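Local coordinates for CELL division control protein 6 (Pyrobaculum aerophilum, PDB 1FNN), which binds and probably hydrolyses ATP as a Cdc6/Cdc18-family AAA+ protein, and is thought to take part in regulating DNA replication, at residues A[262-265]-A[266-270]; A[293-296]-A[297-301]; A[329-332]-A[333-336]; A[380-383]-A[384-388]. One frame throughout, in Å; residues are numbered along the deposited sequence.

How the contacts relate
The four contacts run in series along the C-terminal third of the chain. Contact 1 starts a helix of the AAA+ lid; contacts 2 and 3 lie in the winged-helix domain, and contact 4 on the last helix, packed against helices 280-285 and 288-304. Contact 1 lies nearest an annotated ADP-binding residue: the side chain of Ile262 is about 10 Å from that of Arg205. The centre of contact 2 is about 17 Å from that of contact 1, which it meets through Leu301 and Arg268, and about 14 Å from those of contacts 3 and 4, reached through Phe293 on Leu335 and Leu294 on Ile380. Nearest atoms of contacts 3 and 4 stay about 9 Å apart.

Contact 1. Residues A[262-265]-A[266-270]; sequences IAPE and DVRKS
Asp266 reaches back over the first turn of helix 264-274, in the AAA+ lid, and caps its start: OD2 accepts the backbone N of Ala263, the N-cap residue, at 2.7 Å and 162°. This is one half of a capping box; the alanine has no side-chain acceptor to complete the other, and the N of Asp266 makes only a weak bond, 2.9 Å, to Ala263 O. The torsion that sends the carboxylate back is chi1 of -60°, with CG beside the backbone N. The amide meets OD2 on its anti side, while OD1 forms a salt bridge with Arg259, so both oxygens are engaged. With an alanine here, Ala263 N would probably lose its acceptor and Arg259 its charge partner. Glu265 turns outward, its CB and CG bordering the backbone N of Asp266, with CG 3.2 Å from that nitrogen. Pro264, the first helical residue, meets the side chain of Arg268. That chain runs extended from CG to NE, and NE is hydrogen-bonded to Ile368 O. Pro264 CB lies over one face of the guanidinium, 3.4 Å from Arg268 NH2.

Contact 2. Residues A[293-296]-A[297-301]; sequences FLLA and IVRSL
Ile297 N, Val298 N, Arg299 N and Ser300 N each bond to the carbonyl four residues back, an unbroken run of alpha-helical bonds within helix 288-304 of the winged-helix domain; Val298 N to Leu294 O is nearly straight at 2.9 Å and 174°. Ile297 brings its CD1 over one face of the Phe293 ring, an off-centre CH-pi contact 4.2 Å from the centroid, and comes within 3.8 Å of Phe293 CE2. Phe293 holds CG anti to its backbone N (chi1 -169°), and this swings the ring alongside the next turn of the helix. Leu295 packs against Arg299 in a different way: its CD2 lies over a face of the guanidinium, 3.9 Å from Arg299 NH2, and its CD1 meets Arg299 NE. Arg299 NH1 is salt-bridged to Glu324. Ser300 OG stands 3.0 Å from Ala296 O, its single proton contested by Asp313, while Ala296 O also accepts from Ser317 OG. Neighbouring helices cover different parts of this turn: helix 311-324 meets Phe293, Ala296, Ile297 and Ser300, helix 332-344 packs on the Phe293 ring, and helix 373-387 meets Leu294, Leu295 and Val298.

Contact 3. Residues A[329-332]-A[333-336]; sequences PRVH and SQLW
Val331 O receives the first amides of helix 332-344 of the winged-helix domain, probably in the recognition-helix position of the fold. Val331 is the N-cap residue. Its carbonyl takes Leu335 N at 3.1 Å and, weakly, Gln334 N; the next carbonyl, His332 O, accepts Trp336 N. The tight part is the inward side, held by Leu335 alone. This buried leucine sets its CG 3.7 Å from Val331 O and continues into Phe311, Glu315 and Tyr318 of helix 311-324 and Phe293 of helix 288-304. The outward side is looser. His332, though exposed, is held by helix 311-324, where its ND1 hydrogen-bonds to Glu315 OE1 and its ring meets Phe311 edge to face. Val331 CG1 lies 3.3 Å from Ser333 OG, both residues being exposed, and Arg330 and Gln334 form a surface pair. The arginine chain bends at chi2 (-66°), which folds it back past the glutamine amide so that Arg330 CD lies 3.7 Å from both OE1 and NE2 of Gln334. The two flat groups stand 48° apart, neither stacked nor coplanar. One bond joins them: Arg330 NH2 donates in the guanidinium plane to Gln334 OE1, 3.2 Å away at 155°.

Contact 4. Residues A[380-383]-A[384-388]; sequences ITKL and IKEEL
Ile384 places CG1 beside its backbone N (chi1 -66°) and keeps the chain extended to CD1, which leads that methyl back to Ile380 CG2, 4.0 Å off. Both belong to helix 373-387, the closing alpha helix of the chain; their shared apolar side, with Leu383, packs against helix 280-285 and against helix 288-304 of the winged-helix domain. Replacing Ile384 with alanine would probably open a gap between this helix and helix 288-304 and leave Ile380 CG2 without its neighbour. The outer side carries the long polar chains. Lys385, fully extended, runs alongside Thr381, and its NZ comes 3.6 Å from the CG2 methyl; Thr381 OG1 points to another partner, Glu377 O. Lys382 and Glu386 also lie side by side, with Lys382 CD 4.1 Å from Glu386 OE1, but their charged atoms are not in contact; the lysine NZ is salt-bridged to Glu280. Glu386 OE1 also lies 4.0 Å from Leu383 CD2. Each amide from Ile384 to Glu387 bonds to the carbonyl four residues before it. Leu388 is the first to leave helical angles, yet its N still reaches Ile384 O at 2.9 Å.

Contact 1. Residues A[262-265]-A[266-270]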
ATOM      1  N   ILE A 262      22.492  -3.922   1.839  1.00 38.30           N
ATOM      2  CA  ILE A 262      21.442  -4.026   2.873  1.00 38.46           C
ATOM      3  C   ILE A 262      21.538  -5.468   3.476  1.00 33.44           C
ATOM      4  O   ILE A 262      21.700  -6.371   2.644  1.00 36.17           O
ATOM      5  CB  ILE A 262      20.068  -3.783   2.258  1.00 37.54           C
ATOM      6  CG1 ILE A 262      20.061  -2.292   1.751  1.00 35.94           C
ATOM      7  CG2 ILE A 262      18.956  -3.887   3.292  1.00 35.63           C
ATOM      8  CD1 ILE A 262      18.786  -2.038   0.950  1.00 34.10           C
ATOM      9  N   ALA A 263      21.500  -5.589   4.766  1.00 39.26           N
ATOM     10  CA  ALA A 263      21.532  -7.029   5.267  1.00 40.95           C
ATOM     11  C   ALA A 263      20.174  -7.425   5.787  1.00 37.67           C
ATOM     12  O   ALA A 263      19.346  -6.589   6.205  1.00 36.38           O
ATOM     13  CB  ALA A 263      22.597  -7.035   6.373  1.00 40.69           C
ATOM     14  N   PRO A 264      19.944  -8.729   6.075  1.00 39.84           N
ATOM     15  CA  PRO A 264      18.670  -9.183   6.621  1.00 35.94           C
ATOM     16  C   PRO A 264      18.328  -8.502   7.910  1.00 34.24           C
ATOM     17  O   PRO A 264      17.184  -8.082   8.141  1.00 36.42           O
ATOM     18  CB  PRO A 264      18.880 -10.709   6.821  1.00 37.02           C
ATOM     19  CG  PRO A 264      19.867 -11.040   5.748  1.00 40.98           C
ATOM     20  CD  PRO A 264      20.820  -9.845   5.622  1.00 38.49           C
ATOM     21  N   GLU A 265      19.270  -8.213   8.831  1.00 32.15           N
ATOM     22  CA  GLU A 265      18.912  -7.564  10.084  1.00 34.34           C
ATOM     23  C   GLU A 265      18.391  -6.131   9.887  1.00 37.55           C
ATOM     24  O   GLU A 265      17.570  -5.660  10.673  1.00 32.25           O
ATOM     25  CB  GLU A 265      20.080  -7.483  11.090  1.00 39.37           C
ATOM     26  CG  GLU A 265      21.265  -6.736  10.491  1.00 56.77           C
ATOM     27  CD  GLU A 265      22.596  -6.792  11.206  1.00 68.31           C
ATOM     28  OE1 GLU A 265      23.469  -7.507  10.649  1.00 74.73           O
ATOM     29  OE2 GLU A 265      22.820  -6.173  12.277  1.00 69.71           O
ATOM     30  N   ASP A 266      18.882  -5.449   8.830  1.00 40.01           N
ATOM     31  CA  ASP A 266      18.315  -4.089   8.584  1.00 37.11           C
ATOM     32  C   ASP A 266      16.835  -4.194   8.285  1.00 32.95           C
ATOM     33  O   ASP A 266      15.994  -3.428   8.778  1.00 37.98           O
ATOM     34  CB  ASP A 266      19.109  -3.508   7.378  1.00 31.60           C
ATOM     35  CG  ASP A 266      20.612  -3.407   7.673  1.00 26.70           C
ATOM     36  OD1 ASP A 266      20.868  -2.881   8.792  1.00 37.33           O
ATOM     37  OD2 ASP A 266      21.306  -3.854   6.771  1.00 40.32           O
ATOM     38  N   VAL A 267      16.415  -5.167   7.444  1.00 32.74           N
ATOM     39  CA  VAL A 267      15.002  -5.363   7.157  1.00 35.64           C
ATOM     40  C   VAL A 267      14.185  -5.706   8.411  1.00 39.60           C
ATOM     41  O   VAL A 267      13.085  -5.166   8.648  1.00 37.80           O
ATOM     42  CB  VAL A 267      14.835  -6.446   6.080  1.00 39.42           C
ATOM     43  CG1 VAL A 267      13.404  -6.893   5.799  1.00 31.97           C
ATOM     44  CG2 VAL A 267      15.481  -6.030   4.744  1.00 41.20           C
ATOM     45  N   ARG A 268      14.681  -6.660   9.237  1.00 37.03           N
ATOM     46  CA  ARG A 268      13.948  -7.075  10.432  1.00 35.73           C
ATOM     47  C   ARG A 268      13.686  -5.916  11.367  1.00 32.67           C
ATOM     48  O   ARG A 268      12.595  -5.675  11.898  1.00 36.74           O
ATOM     49  CB  ARG A 268      14.766  -8.194  11.191  1.00 38.21           C
ATOM     50  CG  ARG A 268      14.856  -9.481  10.358  1.00 35.30           C
ATOM     51  CD  ARG A 268      15.538 -10.685  11.112  1.00 34.73           C
ATOM     52  NE  ARG A 268      15.874 -11.698  10.084  1.00 33.11           N
ATOM     53  CZ  ARG A 268      17.118 -12.033   9.816  1.00 29.90           C
ATOM     54  NH1 ARG A 268      18.126 -11.453  10.483  1.00 38.82           N
ATOM     55  NH2 ARG A 268      17.368 -12.942   8.887  1.00 31.56           N
ATOM     56  N   LYS A 269      14.732  -5.109  11.613  1.00 34.10           N
ATOM     57  CA  LYS A 269      14.591  -3.940  12.480  1.00 36.68           C
ATOM     58  C   LYS A 269      13.646  -2.924  11.820  1.00 37.89           C
ATOM     59  O   LYS A 269      12.807  -2.404  12.547  1.00 37.18           O
ATOM     60  CB  LYS A 269      15.933  -3.274  12.804  1.00 49.03           C
ATOM     61  CG  LYS A 269      17.053  -4.298  12.916  1.00 64.92           C
ATOM     62  CD  LYS A 269      17.910  -4.119  14.173  1.00 74.24           C
ATOM     63  CE  LYS A 269      18.230  -5.469  14.798  1.00 66.82           C
ATOM     64  NZ  LYS A 269      19.550  -5.543  15.469  1.00 76.82           N
ATOM     65  N   SER A 270      13.766  -2.719  10.506  1.00 38.59           N
ATOM     66  CA  SER A 270      12.860  -1.722   9.863  1.00 37.07           C
ATOM     67  C   SER A 270      11.415  -2.184   9.907  1.00 40.89           C
ATOM     68  O   SER A 270      10.493  -1.462  10.305  1.00 36.85           O
ATOM     69  CB  SER A 270      13.364  -1.474   8.423  1.00 36.36           C
ATOM     70  OG  SER A 270      14.687  -0.849   8.514  1.00 33.50           O
TER

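Contact 2. Residues A[293-296]-A[297-301]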
ATOM      1  N   PHE A 293      12.210 -26.201  16.652  1.00 30.48           N
ATOM      2  CA  PHE A 293      12.421 -26.014  15.215  1.00 29.35           C
ATOM      3  C   PHE A 293      12.503 -24.481  14.895  1.00 30.74           C
ATOM      4  O   PHE A 293      13.376 -24.138  14.116  1.00 33.57           O
ATOM      5  CB  PHE A 293      11.225 -26.582  14.475  1.00 29.09           C
ATOM      6  CG  PHE A 293      11.478 -26.667  12.979  1.00 28.06           C
ATOM      7  CD1 PHE A 293      12.573 -27.310  12.473  1.00 33.70           C
ATOM      8  CD2 PHE A 293      10.561 -26.065  12.124  1.00 34.51           C
ATOM      9  CE1 PHE A 293      12.805 -27.387  11.104  1.00 35.62           C
ATOM     10  CE2 PHE A 293      10.779 -26.133  10.744  1.00 38.55           C
ATOM     11  CZ  PHE A 293      11.894 -26.790  10.245  1.00 37.53           C
ATOM     12  N   LEU A 294      11.678 -23.659  15.528  1.00 30.99           N
ATOM     13  CA  LEU A 294      11.786 -22.217  15.272  1.00 35.00           C
ATOM     14  C   LEU A 294      13.120 -21.704  15.775  1.00 38.27           C
ATOM     15  O   LEU A 294      13.887 -21.029  15.040  1.00 33.85           O
ATOM     16  CB  LEU A 294      10.619 -21.476  15.928  1.00 35.64           C
ATOM     17  CG  LEU A 294      10.682 -19.933  15.828  1.00 40.82           C
ATOM     18  CD1 LEU A 294      10.622 -19.506  14.350  1.00 34.43           C
ATOM     19  CD2 LEU A 294       9.508 -19.347  16.601  1.00 36.28           C
ATOM     20  N   LEU A 295      13.542 -22.166  16.994  1.00 34.01           N
ATOM     21  CA  LEU A 295      14.890 -21.854  17.440  1.00 34.70           C
ATOM     22  C   LEU A 295      15.927 -22.278  16.429  1.00 35.05           C
ATOM     23  O   LEU A 295      16.925 -21.551  16.164  1.00 37.62           O
ATOM     24  CB  LEU A 295      15.258 -22.497  18.804  1.00 38.71           C
ATOM     25  CG  LEU A 295      16.627 -22.200  19.377  1.00 37.26           C
ATOM     26  CD1 LEU A 295      16.889 -20.672  19.407  1.00 40.09           C
ATOM     27  CD2 LEU A 295      16.701 -22.695  20.831  1.00 38.37           C
ATOM     28  N   ALA A 296      15.764 -23.447  15.795  1.00 30.08           N
ATOM     29  CA  ALA A 296      16.757 -23.901  14.847  1.00 34.30           C
ATOM     30  C   ALA A 296      16.833 -22.925  13.615  1.00 35.65           C
ATOM     31  O   ALA A 296      17.865 -22.851  12.946  1.00 34.95           O
ATOM     32  CB  ALA A 296      16.321 -25.255  14.287  1.00 33.61           C
ATOM     33  N   ILE A 297      15.683 -22.562  13.101  1.00 32.38           N
ATOM     34  CA  ILE A 297      15.606 -21.656  11.924  1.00 34.99           C
ATOM     35  C   ILE A 297      16.301 -20.357  12.316  1.00 32.07           C
ATOM     36  O   ILE A 297      17.131 -19.814  11.594  1.00 39.84           O
ATOM     37  CB  ILE A 297      14.132 -21.422  11.575  1.00 35.65           C
ATOM     38  CG1 ILE A 297      13.485 -22.701  11.004  1.00 34.58           C
ATOM     39  CG2 ILE A 297      13.989 -20.270  10.557  1.00 37.45           C
ATOM     40  CD1 ILE A 297      11.965 -22.577  10.922  1.00 37.05           C
ATOM     41  N   VAL A 298      16.003 -19.779  13.464  1.00 29.72           N
ATOM     42  CA  VAL A 298      16.688 -18.647  14.021  1.00 34.28           C
ATOM     43  C   VAL A 298      18.198 -18.832  14.043  1.00 39.05           C
ATOM     44  O   VAL A 298      18.951 -17.911  13.625  1.00 33.53           O
ATOM     45  CB  VAL A 298      16.191 -18.264  15.417  1.00 30.34           C
ATOM     46  CG1 VAL A 298      17.129 -17.197  16.030  1.00 37.95           C
ATOM     47  CG2 VAL A 298      14.761 -17.757  15.420  1.00 31.76           C
ATOM     48  N   ARG A 299      18.715 -19.969  14.523  1.00 33.61           N
ATOM     49  CA  ARG A 299      20.158 -20.213  14.535  1.00 34.52           C
ATOM     50  C   ARG A 299      20.806 -20.357  13.170  1.00 36.72           C
ATOM     51  O   ARG A 299      21.915 -19.786  12.909  1.00 40.23           O
ATOM     52  CB  ARG A 299      20.539 -21.476  15.387  1.00 38.53           C
ATOM     53  CG  ARG A 299      20.295 -21.165  16.859  1.00 52.17           C
ATOM     54  CD  ARG A 299      21.055 -22.060  17.826  1.00 57.91           C
ATOM     55  NE  ARG A 299      20.633 -21.750  19.203  1.00 60.40           N
ATOM     56  CZ  ARG A 299      20.892 -22.553  20.232  1.00 56.10           C
ATOM     57  NH1 ARG A 299      21.557 -23.682  20.030  1.00 55.09           N
ATOM     58  NH2 ARG A 299      20.474 -22.196  21.441  1.00 64.23           N
ATOM     59  N   SER A 300      20.175 -20.982  12.205  1.00 32.04           N
ATOM     60  CA  SER A 300      20.732 -21.097  10.880  1.00 34.07           C
ATOM     61  C   SER A 300      20.792 -19.669  10.220  1.00 38.62           C
ATOM     62  O   SER A 300      21.686 -19.486   9.405  1.00 38.38           O
ATOM     63  CB  SER A 300      19.930 -21.949   9.922  1.00 43.83           C
ATOM     64  OG  SER A 300      19.625 -23.209  10.507  1.00 51.01           O
ATOM     65  N   LEU A 301      19.771 -18.876  10.437  1.00 37.20           N
ATOM     66  CA  LEU A 301      19.684 -17.552   9.783  1.00 40.63           C
ATOM     67  C   LEU A 301      20.704 -16.601  10.377  1.00 41.02           C
ATOM     68  O   LEU A 301      21.366 -15.843   9.657  1.00 42.78           O
ATOM     69  CB  LEU A 301      18.269 -16.987   9.957  1.00 34.05           C
ATOM     70  CG  LEU A 301      17.182 -17.491   9.023  1.00 34.32           C
ATOM     71  CD1 LEU A 301      15.823 -17.017   9.517  1.00 33.80           C
ATOM     72  CD2 LEU A 301      17.427 -17.041   7.560  1.00 36.32           C
TER

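Contact 3. Residues A[329-332]-A[333-336]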
ATOM      1  N   PRO A 329      15.215 -35.727  18.189  1.00 42.31           N
ATOM      2  CA  PRO A 329      14.621 -34.945  17.103  1.00 42.37           C
ATOM      3  C   PRO A 329      13.435 -35.664  16.486  1.00 43.91           C
ATOM      4  O   PRO A 329      13.513 -36.886  16.335  1.00 41.17           O
ATOM      5  CB  PRO A 329      15.761 -34.799  16.104  1.00 41.78           C
ATOM      6  CG  PRO A 329      16.613 -36.018  16.356  1.00 45.13           C
ATOM      7  CD  PRO A 329      16.534 -36.293  17.830  1.00 40.35           C
ATOM      8  N   ARG A 330      12.384 -34.937  16.140  1.00 37.14           N
ATOM      9  CA  ARG A 330      11.261 -35.457  15.434  1.00 38.59           C
ATOM     10  C   ARG A 330      11.685 -35.682  13.979  1.00 40.31           C
ATOM     11  O   ARG A 330      12.687 -35.155  13.510  1.00 41.06           O
ATOM     12  CB  ARG A 330      10.012 -34.571  15.488  1.00 36.18           C
ATOM     13  CG  ARG A 330       9.535 -34.327  16.925  1.00 35.04           C
ATOM     14  CD  ARG A 330       9.044 -35.686  17.514  1.00 40.31           C
ATOM     15  NE  ARG A 330       8.740 -35.497  18.943  1.00 41.82           N
ATOM     16  CZ  ARG A 330       7.594 -34.984  19.363  1.00 40.90           C
ATOM     17  NH1 ARG A 330       7.382 -34.837  20.671  1.00 34.48           N
ATOM     18  NH2 ARG A 330       6.633 -34.605  18.530  1.00 40.51           N
ATOM     19  N   VAL A 331      10.786 -36.352  13.293  1.00 40.71           N
ATOM     20  CA  VAL A 331      11.110 -36.789  11.918  1.00 45.65           C
ATOM     21  C   VAL A 331      10.789 -35.708  10.911  1.00 45.05           C
ATOM     22  O   VAL A 331       9.807 -34.974  11.065  1.00 43.11           O
ATOM     23  CB  VAL A 331      10.290 -38.097  11.773  1.00 48.60           C
ATOM     24  CG1 VAL A 331       8.948 -37.880  11.139  1.00 49.25           C
ATOM     25  CG2 VAL A 331      11.150 -39.201  11.227  1.00 55.08           C
ATOM     26  N   HIS A 332      11.398 -35.810   9.736  1.00 45.32           N
ATOM     27  CA  HIS A 332      11.206 -34.888   8.634  1.00 48.86           C
ATOM     28  C   HIS A 332       9.777 -34.479   8.378  1.00 47.00           C
ATOM     29  O   HIS A 332       9.513 -33.277   8.264  1.00 47.18           O
ATOM     30  CB  HIS A 332      11.844 -35.516   7.380  1.00 58.64           C
ATOM     31  CG  HIS A 332      11.839 -34.645   6.165  1.00 65.84           C
ATOM     32  ND1 HIS A 332      12.895 -33.817   5.826  1.00 66.93           N
ATOM     33  CD2 HIS A 332      10.898 -34.476   5.202  1.00 67.35           C
ATOM     34  CE1 HIS A 332      12.593 -33.178   4.702  1.00 67.71           C
ATOM     35  NE2 HIS A 332      11.392 -33.557   4.303  1.00 68.65           N
ATOM     36  N   SER A 333       8.806 -35.388   8.262  1.00 44.11           N
ATOM     37  CA  SER A 333       7.423 -35.024   7.963  1.00 41.41           C
ATOM     38  C   SER A 333       6.773 -34.236   9.076  1.00 42.50           C
ATOM     39  O   SER A 333       5.942 -33.323   8.893  1.00 43.45           O
ATOM     40  CB  SER A 333       6.596 -36.311   7.713  1.00 48.99           C
ATOM     41  OG  SER A 333       6.657 -37.087   8.905  1.00 53.13           O
ATOM     42  N   GLN A 334       7.199 -34.544  10.320  1.00 38.43           N
ATOM     43  CA  GLN A 334       6.734 -33.737  11.438  1.00 40.83           C
ATOM     44  C   GLN A 334       7.309 -32.308  11.314  1.00 37.44           C
ATOM     45  O   GLN A 334       6.618 -31.312  11.612  1.00 37.17           O
ATOM     46  CB  GLN A 334       7.235 -34.387  12.742  1.00 38.47           C
ATOM     47  CG  GLN A 334       6.443 -35.651  13.076  1.00 55.51           C
ATOM     48  CD  GLN A 334       6.420 -35.916  14.581  1.00 59.57           C
ATOM     49  OE1 GLN A 334       6.064 -35.057  15.397  1.00 68.39           O
ATOM     50  NE2 GLN A 334       6.807 -37.113  14.935  1.00 59.23           N
ATOM     51  N   LEU A 335       8.568 -32.175  10.906  1.00 39.41           N
ATOM     52  CA  LEU A 335       9.120 -30.790  10.837  1.00 38.94           C
ATOM     53  C   LEU A 335       8.369 -29.929   9.824  1.00 39.99           C
ATOM     54  O   LEU A 335       8.197 -28.708   9.873  1.00 38.75           O
ATOM     55  CB  LEU A 335      10.616 -30.879  10.562  1.00 38.62           C
ATOM     56  CG  LEU A 335      11.424 -31.671  11.624  1.00 34.86           C
ATOM     57  CD1 LEU A 335      12.910 -31.608  11.357  1.00 37.66           C
ATOM     58  CD2 LEU A 335      11.067 -31.133  12.993  1.00 34.39           C
ATOM     59  N   TRP A 336       8.017 -30.587   8.729  1.00 42.21           N
ATOM     60  CA  TRP A 336       7.205 -30.045   7.651  1.00 41.16           C
ATOM     61  C   TRP A 336       5.891 -29.497   8.106  1.00 41.50           C
ATOM     62  O   TRP A 336       5.511 -28.359   7.748  1.00 36.75           O
ATOM     63  CB  TRP A 336       7.126 -31.165   6.587  1.00 56.66           C
ATOM     64  CG  TRP A 336       7.105 -30.427   5.285  1.00 73.76           C
ATOM     65  CD1 TRP A 336       8.160 -29.833   4.657  1.00 80.94           C
ATOM     66  CD2 TRP A 336       5.948 -30.212   4.478  1.00 83.62           C
ATOM     67  NE1 TRP A 336       7.731 -29.251   3.489  1.00 89.89           N
ATOM     68  CE2 TRP A 336       6.376 -29.472   3.357  1.00 88.90           C
ATOM     69  CE3 TRP A 336       4.606 -30.572   4.597  1.00 85.54           C
ATOM     70  CZ2 TRP A 336       5.498 -29.083   2.350  1.00 91.43           C
ATOM     71  CZ3 TRP A 336       3.736 -30.186   3.598  1.00 93.24           C
ATOM     72  CH2 TRP A 336       4.190 -29.450   2.491  1.00 94.63           C
TER

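Contact 4. Residues A[380-383]-A[384-388]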
ATOM      1  N   ILE A 380      12.417 -17.091  22.680  1.00 37.21           N
ATOM      2  CA  ILE A 380      12.108 -18.501  22.409  1.00 40.47           C
ATOM      3  C   ILE A 380      12.918 -19.391  23.349  1.00 40.64           C
ATOM      4  O   ILE A 380      12.383 -20.341  23.946  1.00 36.88           O
ATOM      5  CB  ILE A 380      12.393 -18.933  20.964  1.00 36.78           C
ATOM      6  CG1 ILE A 380      11.793 -17.934  19.970  1.00 48.48           C
ATOM      7  CG2 ILE A 380      11.683 -20.296  20.719  1.00 42.26           C
ATOM      8  CD1 ILE A 380      12.175 -18.266  18.530  1.00 51.77           C
ATOM      9  N   THR A 381      14.183 -19.054  23.528  1.00 38.74           N
ATOM     10  CA  THR A 381      15.053 -19.769  24.473  1.00 41.02           C
ATOM     11  C   THR A 381      14.510 -19.742  25.895  1.00 40.16           C
ATOM     12  O   THR A 381      14.477 -20.775  26.608  1.00 41.47           O
ATOM     13  CB  THR A 381      16.455 -19.149  24.404  1.00 40.16           C
ATOM     14  OG1 THR A 381      17.027 -19.501  23.134  1.00 44.16           O
ATOM     15  CG2 THR A 381      17.432 -19.658  25.447  1.00 41.73           C
ATOM     16  N   LYS A 382      14.046 -18.574  26.332  1.00 39.80           N
ATOM     17  CA  LYS A 382      13.412 -18.471  27.641  1.00 43.38           C
ATOM     18  C   LYS A 382      12.261 -19.495  27.738  1.00 43.68           C
ATOM     19  O   LYS A 382      12.027 -20.047  28.823  1.00 36.85           O
ATOM     20  CB  LYS A 382      12.851 -17.087  27.899  1.00 41.67           C
ATOM     21  CG  LYS A 382      12.458 -16.706  29.295  1.00 43.01           C
ATOM     22  CD  LYS A 382      11.125 -16.003  29.414  1.00 55.28           C
ATOM     23  CE  LYS A 382      10.782 -14.990  28.350  1.00 47.90           C
ATOM     24  NZ  LYS A 382       9.436 -14.381  28.519  1.00 51.99           N
ATOM     25  N   LEU A 383      11.319 -19.451  26.784  1.00 38.25           N
ATOM     26  CA  LEU A 383      10.165 -20.325  26.798  1.00 38.51           C
ATOM     27  C   LEU A 383      10.538 -21.806  26.762  1.00 34.63           C
ATOM     28  O   LEU A 383       9.880 -22.582  27.443  1.00 36.76           O
ATOM     29  CB  LEU A 383       9.188 -20.006  25.662  1.00 37.20           C
ATOM     30  CG  LEU A 383       8.681 -18.545  25.678  1.00 43.19           C
ATOM     31  CD1 LEU A 383       7.917 -18.257  24.372  1.00 40.70           C
ATOM     32  CD2 LEU A 383       7.790 -18.253  26.868  1.00 41.67           C
ATOM     33  N   ILE A 384      11.504 -22.201  25.963  1.00 36.55           N
ATOM     34  CA  ILE A 384      11.939 -23.593  25.920  1.00 38.74           C
ATOM     35  C   ILE A 384      12.508 -24.035  27.283  1.00 41.09           C
ATOM     36  O   ILE A 384      12.187 -25.104  27.838  1.00 36.68           O
ATOM     37  CB  ILE A 384      12.973 -23.777  24.834  1.00 35.45           C
ATOM     38  CG1 ILE A 384      12.279 -23.524  23.457  1.00 32.07           C
ATOM     39  CG2 ILE A 384      13.603 -25.172  24.927  1.00 37.01           C
ATOM     40  CD1 ILE A 384      13.307 -23.532  22.353  1.00 28.73           C
ATOM     41  N   LYS A 385      13.340 -23.182  27.857  1.00 36.12           N
ATOM     42  CA  LYS A 385      13.966 -23.422  29.139  1.00 38.37           C
ATOM     43  C   LYS A 385      12.910 -23.592  30.211  1.00 36.61           C
ATOM     44  O   LYS A 385      13.135 -24.502  31.048  1.00 37.84           O
ATOM     45  CB  LYS A 385      14.992 -22.351  29.563  1.00 36.80           C
ATOM     46  CG  LYS A 385      16.235 -22.565  28.670  1.00 44.32           C
ATOM     47  CD  LYS A 385      17.341 -21.576  29.032  1.00 54.12           C
ATOM     48  CE  LYS A 385      18.543 -21.882  28.124  1.00 63.20           C
ATOM     49  NZ  LYS A 385      19.514 -20.744  28.112  1.00 71.56           N
ATOM     50  N   GLU A 386      11.877 -22.745  30.198  1.00 35.53           N
ATOM     51  CA  GLU A 386      10.849 -22.908  31.200  1.00 37.04           C
ATOM     52  C   GLU A 386      10.114 -24.237  31.030  1.00 40.94           C
ATOM     53  O   GLU A 386       9.632 -24.837  32.007  1.00 36.02           O
ATOM     54  CB  GLU A 386       9.930 -21.711  31.303  1.00 45.17           C
ATOM     55  CG  GLU A 386       8.672 -21.534  30.535  1.00 69.73           C
ATOM     56  CD  GLU A 386       8.007 -20.170  30.661  1.00 73.50           C
ATOM     57  OE1 GLU A 386       8.691 -19.123  30.645  1.00 79.56           O
ATOM     58  OE2 GLU A 386       6.762 -20.137  30.781  1.00 76.19           O
ATOM     59  N   GLU A 387       9.751 -24.603  29.791  1.00 37.00           N
ATOM     60  CA  GLU A 387       8.995 -25.855  29.582  1.00 38.18           C
ATOM     61  C   GLU A 387       9.877 -27.028  29.987  1.00 36.64           C
ATOM     62  O   GLU A 387       9.379 -28.046  30.506  1.00 36.49           O
ATOM     63  CB  GLU A 387       8.516 -25.902  28.145  1.00 41.44           C
ATOM     64  CG  GLU A 387       8.029 -27.140  27.445  1.00 52.98           C
ATOM     65  CD  GLU A 387       7.130 -26.772  26.252  1.00 45.41           C
ATOM     66  OE1 GLU A 387       7.400 -25.745  25.583  1.00 45.45           O
ATOM     67  OE2 GLU A 387       6.154 -27.486  25.985  1.00 52.28           O
ATOM     68  N   LEU A 388      11.182 -26.959  29.786  1.00 31.15           N
ATOM     69  CA  LEU A 388      12.058 -28.089  30.089  1.00 32.66           C
ATOM     70  C   LEU A 388      12.789 -28.008  31.421  1.00 33.13           C
ATOM     71  O   LEU A 388      13.738 -28.756  31.655  1.00 32.64           O
ATOM     72  CB  LEU A 388      13.096 -28.143  28.943  1.00 30.76           C
ATOM     73  CG  LEU A 388      12.490 -28.528  27.583  1.00 37.47           C
ATOM     74  CD1 LEU A 388      13.614 -28.637  26.551  1.00 34.58           C
ATOM     75  CD2 LEU A 388      11.803 -29.911  27.691  1.00 36.32           C
TER